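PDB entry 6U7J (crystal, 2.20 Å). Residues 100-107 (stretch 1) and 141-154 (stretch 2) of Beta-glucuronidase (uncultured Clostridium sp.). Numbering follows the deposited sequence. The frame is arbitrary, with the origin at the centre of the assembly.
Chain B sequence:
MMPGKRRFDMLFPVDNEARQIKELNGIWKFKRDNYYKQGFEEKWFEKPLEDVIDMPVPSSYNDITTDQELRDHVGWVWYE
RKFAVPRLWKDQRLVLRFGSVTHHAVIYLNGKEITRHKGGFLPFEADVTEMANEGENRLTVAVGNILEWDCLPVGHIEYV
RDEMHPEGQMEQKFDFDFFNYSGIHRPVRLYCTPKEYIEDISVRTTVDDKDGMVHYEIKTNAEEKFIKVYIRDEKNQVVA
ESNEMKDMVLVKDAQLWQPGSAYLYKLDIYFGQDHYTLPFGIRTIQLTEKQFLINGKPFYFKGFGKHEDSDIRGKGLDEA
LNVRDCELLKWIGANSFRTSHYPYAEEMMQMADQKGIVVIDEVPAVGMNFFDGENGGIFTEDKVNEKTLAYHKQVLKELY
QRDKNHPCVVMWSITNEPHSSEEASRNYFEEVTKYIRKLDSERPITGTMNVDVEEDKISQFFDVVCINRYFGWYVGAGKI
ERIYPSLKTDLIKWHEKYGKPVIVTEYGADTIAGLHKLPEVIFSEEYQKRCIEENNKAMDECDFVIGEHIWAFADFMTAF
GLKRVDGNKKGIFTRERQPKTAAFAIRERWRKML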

# COMPACT_ATOMS: atom_id res chain seq x y z
N SER B 100 -18.52 -14.68 27.83
CA SER B 100 -19.40 -13.64 27.33
C SER B 100 -20.10 -14.15 26.08
O SER B 100 -19.58 -15.02 25.37
CB SER B 100 -18.62 -12.35 27.02
OG SER B 100 -17.86 -12.51 25.84
N VAL B 101 -21.30 -13.63 25.83
CA VAL B 101 -22.06 -13.84 24.60
C VAL B 101 -22.58 -12.47 24.20
O VAL B 101 -23.24 -11.80 25.00
CB VAL B 101 -23.23 -14.83 24.79
CG1 VAL B 101 -24.12 -14.84 23.56
CG2 VAL B 101 -22.71 -16.22 25.10
N THR B 102 -22.28 -12.04 22.98
CA THR B 102 -22.49 -10.67 22.54
C THR B 102 -23.62 -10.61 21.53
O THR B 102 -23.47 -11.13 20.41
CB THR B 102 -21.20 -10.13 21.92
OG1 THR B 102 -20.11 -10.42 22.80
CG2 THR B 102 -21.30 -8.64 21.66
N HIS B 103 -24.73 -9.95 21.86
CA HIS B 103 -24.94 -9.21 23.10
C HIS B 103 -25.85 -9.94 24.08
O HIS B 103 -25.71 -9.80 25.30
CB HIS B 103 -25.59 -7.85 22.80
CG HIS B 103 -24.69 -6.91 22.06
ND1 HIS B 103 -23.73 -6.15 22.70
CD2 HIS B 103 -24.63 -6.57 20.75
CE1 HIS B 103 -23.12 -5.39 21.81
NE2 HIS B 103 -23.64 -5.62 20.62
N HIS B 104 -26.79 -10.71 23.53
CA HIS B 104 -27.87 -11.35 24.28
C HIS B 104 -27.83 -12.85 24.07
O HIS B 104 -27.58 -13.32 22.95
CB HIS B 104 -29.23 -10.80 23.84
CG HIS B 104 -29.29 -9.31 23.79
ND1 HIS B 104 -29.08 -8.51 24.89
CD2 HIS B 104 -29.51 -8.46 22.75
CE1 HIS B 104 -29.18 -7.24 24.54
NE2 HIS B 104 -29.44 -7.18 23.25
N ALA B 105 -28.11 -13.62 25.13
CA ALA B 105 -28.02 -15.07 25.07
C ALA B 105 -29.28 -15.73 25.61
O ALA B 105 -29.85 -15.29 26.61
CB ALA B 105 -26.80 -15.58 25.85
N VAL B 106 -29.68 -16.81 24.95
CA VAL B 106 -30.63 -17.78 25.51
C VAL B 106 -29.96 -19.14 25.40
O VAL B 106 -29.62 -19.58 24.30
CB VAL B 106 -31.99 -17.77 24.79
CG1 VAL B 106 -33.02 -18.64 25.54
CG2 VAL B 106 -32.52 -16.36 24.66
N ILE B 107 -29.72 -19.78 26.54
CA ILE B 107 -28.98 -21.03 26.64
C ILE B 107 -29.98 -22.17 26.79
O ILE B 107 -30.82 -22.15 27.70
CB ILE B 107 -28.02 -21.01 27.83
CG1 ILE B 107 -27.12 -19.77 27.82
CG2 ILE B 107 -27.23 -22.33 27.91
CD1 ILE B 107 -26.53 -19.42 26.48
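Stretch 2, residues 141-154: VAVGNILEWDCLPV

How does the backbone of stretch 2 run along stretch 1? Residues 141-144 form a strand that pairs antiparallel with strand 104-107; the N-to-C directions make an angle of 165°, and the axes approach to 4.8 Å. The register sets Ile 107 against Val 141, Val 106 against Ala 142, Ala 105 against Val 143 and His 104 against Gly 144, with CA-CA distances of 4.8, 5.1, 5.0 and 4.9 Å in that order. Beyond Gly 144 stretch 2 leaves the strand as a loop, makes a type I turn from Glu 148 to Cys 151, closed by Cys 151 N to Glu 148 O at 3.1 Å, and reaches Pro 153 through a cis peptide bond.

What holds the two strands together? Two hydrogen-bonded pairs alternate with two non-hydrogen-bonded ones. Val 106 N donates to Ala 142 O at 3.1 Å, and Ala 142 N to Val 106 O at 3.0 Å; likewise His 104 N reaches Gly 144 O at 3.0 Å, and Gly 144 N reaches His 104 O at 2.9 Å. At the end of the ladder Gly 144 O accepts a second bond, from His 103 N at 2.8 Å, so two successive amides, the first belonging to the cis peptide bond between Thr 102 and His 103, converge on one carbonyl.

Where do the side chains of the paired strands meet? Ala 105, Ile 107, Val 141 and Val 143 share one face of the sheet, where Ile 107 CD1 packs against Val 141 CG1 at 3.7 Å. Before the strand, Val 101 points toward stretch 2 and its CG1 lies 3.7 Å from Val 143 CG2, extending the apolar contact. On the other face Val 106 CB and Ala 142 CB are 4.2 Å apart, and His 104 stands opposite Gly 144, which has no side chain.

How do the two histidines engage the loop after the strand? The His 104 ring extends past the ladder, and its NE2 donates to Ile 146 O at 2.7 Å; Cys 151 SG also lies at the ring edge, 3.8 Å from His 104 CE1, while accepting a hydrogen bond from Glu 148 N at 3.3 Å. The His 103 ring is covered on one face by Leu 147, whose CD2 sits 3.5 Å from the ring centroid, almost exactly on the ring normal, in a CH-pi contact. A water links His 103 to the later loop, 2.7 Å from His 103 ND1 and donating to Leu 152 O at 2.8 Å.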

# COMPACT_ATOMS: atom_id res chain seq x y z
N VAL B 141 -27.16 -22.40 21.81
CA VAL B 141 -27.01 -21.02 22.27
C VAL B 141 -27.56 -20.09 21.21
O VAL B 141 -26.99 -20.00 20.11
CB VAL B 141 -25.55 -20.67 22.58
CG1 VAL B 141 -25.45 -19.20 22.98
CG2 VAL B 141 -24.99 -21.58 23.68
N ALA B 142 -28.64 -19.38 21.52
CA ALA B 142 -29.12 -18.30 20.67
C ALA B 142 -28.38 -17.03 21.04
O ALA B 142 -28.27 -16.69 22.22
CB ALA B 142 -30.63 -18.10 20.81
N VAL B 143 -27.88 -16.32 20.02
CA VAL B 143 -27.03 -15.14 20.18
C VAL B 143 -27.69 -14.00 19.41
O VAL B 143 -27.89 -14.11 18.19
CB VAL B 143 -25.60 -15.39 19.67
CG1 VAL B 143 -24.73 -14.12 19.77
CG2 VAL B 143 -24.94 -16.55 20.42
N GLY B 144 -28.02 -12.91 20.10
CA GLY B 144 -28.71 -11.78 19.49
C GLY B 144 -27.87 -10.52 19.59
O GLY B 144 -27.23 -10.27 20.61
N ASN B 145 -27.91 -9.71 18.53
CA ASN B 145 -27.02 -8.54 18.44
C ASN B 145 -27.75 -7.20 18.46
O ASN B 145 -27.13 -6.16 18.19
CB ASN B 145 -26.14 -8.64 17.19
CG ASN B 145 -26.93 -8.54 15.90
OD1 ASN B 145 -28.08 -8.08 15.87
ND2 ASN B 145 -26.32 -8.99 14.81
N ILE B 146 -29.04 -7.19 18.74
CA ILE B 146 -29.81 -5.96 18.68
C ILE B 146 -29.54 -5.11 19.92
O ILE B 146 -29.49 -5.62 21.05
CB ILE B 146 -31.30 -6.29 18.52
CG1 ILE B 146 -31.51 -6.86 17.12
CG2 ILE B 146 -32.17 -5.06 18.75
CD1 ILE B 146 -32.86 -7.43 16.89
N LEU B 147 -29.35 -3.82 19.72
CA LEU B 147 -29.12 -2.90 20.83
C LEU B 147 -30.26 -1.90 20.87
O LEU B 147 -30.67 -1.37 19.83
CB LEU B 147 -27.78 -2.17 20.69
CG LEU B 147 -26.52 -3.02 20.83
CD1 LEU B 147 -25.30 -2.17 20.48
CD2 LEU B 147 -26.40 -3.65 22.25
N GLU B 148 -30.78 -1.67 22.06
CA GLU B 148 -31.87 -0.73 22.30
C GLU B 148 -31.41 0.33 23.29
O GLU B 148 -30.26 0.32 23.76
CB GLU B 148 -33.12 -1.45 22.81
CG GLU B 148 -33.75 -2.38 21.81
CD GLU B 148 -34.63 -1.67 20.80
OE1 GLU B 148 -34.38 -0.47 20.51
OE2 GLU B 148 -35.58 -2.31 20.29
N TRP B 149 -32.32 1.25 23.62
CA TRP B 149 -31.99 2.38 24.49
C TRP B 149 -31.66 1.96 25.91
O TRP B 149 -31.07 2.76 26.64
CB TRP B 149 -33.13 3.39 24.51
CG TRP B 149 -33.28 4.13 23.21
CD1 TRP B 149 -34.29 4.02 22.31
CD2 TRP B 149 -32.38 5.11 22.69
NE1 TRP B 149 -34.08 4.87 21.25
CE2 TRP B 149 -32.91 5.55 21.46
CE3 TRP B 149 -31.18 5.67 23.14
CZ2 TRP B 149 -32.28 6.52 20.67
CZ3 TRP B 149 -30.55 6.63 22.36
CH2 TRP B 149 -31.11 7.04 21.13
N ASP B 150 -32.02 0.74 26.32
CA ASP B 150 -31.69 0.25 27.65
C ASP B 150 -30.67 -0.88 27.61
O ASP B 150 -30.53 -1.63 28.58
CB ASP B 150 -32.94 -0.19 28.42
CG ASP B 150 -33.70 -1.32 27.73
OD1 ASP B 150 -33.37 -1.66 26.57
OD2 ASP B 150 -34.64 -1.86 28.34
N CYS B 151 -29.95 -1.02 26.50
CA CYS B 151 -28.78 -1.88 26.42
C CYS B 151 -27.54 -1.02 26.62
O CYS B 151 -27.58 0.20 26.53
CB CYS B 151 -28.72 -2.59 25.06
SG CYS B 151 -30.17 -3.62 24.71
N LEU B 152 -26.42 -1.70 26.86
CA LEU B 152 -25.11 -1.06 26.92
C LEU B 152 -24.16 -1.90 26.08
O LEU B 152 -23.88 -3.07 26.43
CB LEU B 152 -24.61 -0.94 28.36
CG LEU B 152 -25.46 -0.15 29.35
CD1 LEU B 152 -24.74 -0.13 30.67
CD2 LEU B 152 -25.70 1.29 28.88
N PRO B 153 -23.61 -1.37 24.98
CA PRO B 153 -23.79 -0.03 24.42
C PRO B 153 -25.22 0.27 24.00
O PRO B 153 -26.02 -0.62 23.77
CB PRO B 153 -22.87 -0.03 23.19
CG PRO B 153 -21.86 -1.10 23.46
CD PRO B 153 -22.63 -2.16 24.21
N VAL B 154 -25.51 1.55 23.89
CA VAL B 154 -26.84 2.03 23.56
C VAL B 154 -27.03 1.98 22.05
O VAL B 154 -26.12 2.31 21.28
CB VAL B 154 -27.01 3.45 24.13
CG1 VAL B 154 -28.06 4.24 23.40
CG2 VAL B 154 -27.31 3.39 25.64
O HOH W 1 -24.10 -5.69 25.34